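Local atomic coordinates of EpsJ (Vibrio vulnificus, PDB entry 2RET), a protein that binds the pseudopilin EpsI and probably forms part of the tip of the pseudopilus in the bacterial type 2 secretion system. Residues R17-L21 with L118-V122. Coordinates in Å, arbitrary orientation, origin at the centre of the assembly. Numbering follows the deposited sequence.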
loop_
_atom_site.group_PDB
_atom_site.type_symbol
_atom_site.label_atom_id
_atom_site.label_comp_id
_atom_site.label_asym_id
_atom_site.label_seq_id
_atom_site.Cartn_x
_atom_site.Cartn_y
_atom_site.Cartn_z
ATOM N N ARG B 17 36.063 18.128 4.504
ATOM C CA ARG B 17 34.943 18.855 5.083
ATOM C C ARG B 17 33.647 18.734 4.243
ATOM O O ARG B 17 32.554 18.509 4.790
ATOM C CB ARG B 17 35.340 20.323 5.288
ATOM C CG ARG B 17 34.220 21.246 5.668
ATOM C CD ARG B 17 33.554 20.774 6.938
ATOM N NE ARG B 17 32.810 21.825 7.614
ATOM C CZ ARG B 17 32.130 21.630 8.734
ATOM N NH1 ARG B 17 32.091 20.435 9.274
ATOM N NH2 ARG B 17 31.499 22.629 9.322
ATOM N N LEU B 18 33.759 18.909 2.931
ATOM C CA LEU B 18 32.600 18.757 2.052
ATOM C C LEU B 18 32.082 17.336 2.034
ATOM O O LEU B 18 30.895 17.133 1.893
ATOM C CB LEU B 18 32.910 19.160 0.600
ATOM C CG LEU B 18 32.763 20.619 0.178
ATOM C CD1 LEU B 18 33.013 20.698 -1.334
ATOM C CD2 LEU B 18 31.417 21.233 0.554
ATOM N N ASN B 19 32.988 16.368 2.109
ATOM C CA ASN B 19 32.650 14.953 2.258
ATOM C C ASN B 19 31.906 14.656 3.573
ATOM O O ASN B 19 30.943 13.898 3.605
ATOM C CB ASN B 19 33.915 14.096 2.218
ATOM C CG ASN B 19 34.499 13.912 0.791
ATOM O OD1 ASN B 19 33.859 14.205 -0.228
ATOM N ND2 ASN B 19 35.726 13.421 0.736
ATOM N N GLU B 20 32.359 15.270 4.658
ATOM C CA GLU B 20 31.692 15.193 5.939
ATOM C C GLU B 20 30.266 15.702 5.865
ATOM O O GLU B 20 29.340 15.066 6.394
ATOM C CB GLU B 20 32.477 15.977 6.982
ATOM C CG GLU B 20 31.973 15.808 8.423
ATOM C CD GLU B 20 32.565 16.843 9.359
ATOM O OE1 GLU B 20 33.153 17.803 8.847
ATOM O OE2 GLU B 20 32.446 16.710 10.594
ATOM N N LEU B 21 30.103 16.852 5.219
ATOM C CA LEU B 21 28.807 17.488 5.052
ATOM C C LEU B 21 27.866 16.684 4.189
ATOM O O LEU B 21 26.718 16.548 4.493
ATOM C CB LEU B 21 28.998 18.861 4.424
ATOM C CG LEU B 21 27.771 19.748 4.248
ATOM C CD1 LEU B 21 26.861 19.722 5.519
ATOM C CD2 LEU B 21 28.211 21.187 3.878
ATOM N N LEU B 118 27.971 13.577 13.754
ATOM C CA LEU B 118 27.667 13.733 12.347
ATOM C C LEU B 118 28.432 14.888 11.657
ATOM O O LEU B 118 28.839 14.793 10.474
ATOM C CB LEU B 118 26.158 13.939 12.221
ATOM C CG LEU B 118 25.507 13.564 10.906
ATOM C CD1 LEU B 118 25.905 12.118 10.419
ATOM C CD2 LEU B 118 24.022 13.673 11.094
ATOM N N LEU B 119 28.609 15.987 12.379
ATOM C CA LEU B 119 29.160 17.186 11.767
ATOM C C LEU B 119 29.763 18.134 12.805
ATOM O O LEU B 119 29.081 18.640 13.674
ATOM C CB LEU B 119 28.047 17.876 10.951
ATOM C CG LEU B 119 28.334 18.921 9.895
ATOM C CD1 LEU B 119 29.107 18.348 8.745
ATOM C CD2 LEU B 119 26.965 19.472 9.442
ATOM N N SER B 120 31.061 18.368 12.662
ATOM C CA SER B 120 31.808 19.250 13.528
ATOM C C SER B 120 31.606 20.699 13.103
ATOM O O SER B 120 31.089 20.985 12.040
ATOM C CB SER B 120 33.291 18.890 13.473
ATOM O OG SER B 120 33.722 19.041 12.134
ATOM N N ASP B 121 31.962 21.606 13.978
ATOM C CA ASP B 121 31.812 23.038 13.727
ATOM C C ASP B 121 30.406 23.454 13.276
ATOM O O ASP B 121 30.235 24.158 12.264
ATOM C CB ASP B 121 32.878 23.522 12.743
ATOM C CG ASP B 121 34.272 23.591 13.367
ATOM O OD1 ASP B 121 34.433 23.485 14.612
ATOM O OD2 ASP B 121 35.218 23.770 12.587
ATOM N N VAL B 122 29.415 23.023 14.057
ATOM C CA VAL B 122 28.020 23.431 13.876
ATOM C C VAL B 122 27.679 24.240 15.107
ATOM O O VAL B 122 27.748 23.739 16.195
ATOM C CB VAL B 122 27.078 22.218 13.702
ATOM C CG1 VAL B 122 25.609 22.647 13.743
ATOM C CG2 VAL B 122 27.371 21.530 12.369
HETATM O O HOH W 1 29.386 13.299 8.621
#
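Arg17 and Glu20, about one helical turn apart, bind the two backbone polar groups of Ser120, its carbonyl and its amide. Glu20 OE2 accepts the amide Ser120 N at 3.0 Å in a nearly straight hydrogen bond (170°), and Ser120 OG lies 3.1 Å from the same Glu20 OE2. The carbonyl Ser120 O is held by a forked pair of hydrogen bonds from the guanidinium, 3.0 Å to Arg17 NH1 and 3.2 Å to Arg17 NH2, approaching near the guanidinium plane. A salt bridge within the helix, Arg17 NH1 to Glu20 OE1 at 2.9 Å, ties the two charges together, so each carboxylate oxygen has its own task; Arg17 NE carries a second salt bridge to Asp157. A water donates to both Glu20 O (2.8 Å) and Leu118 O (a short 2.4 Å), joining helix and strand backbones.

Next to these polar contacts, the side chain of Leu119 packs between the helix and strand 148-155. Leu119 CD1 lies 3.8 Å from Leu21 CA and 3.7 Å from Arg17 NH1, while Leu119 CD2 meets Leu21 CD1 at 3.9 Å; Ala24 of the helix and Leu153 and Leu155 of strand 148-155 also touch Leu119. Leu21 additionally packs on Phe16 of the EpsI chain, so the helix lies between segment 118-122 and the partner pseudopilin.

Leu118 and Leu119 together pair with the single residue Leu97 of the neighbouring strand 96-102, a classic beta bulge, after which the chain turns through Asp121, with positive phi, into strand 122-130 of the second sheet. An N-terminal helix packed against antiparallel sheet is the hallmark of the type IV pilin-like fold; here it fastens the turn between the two sheets.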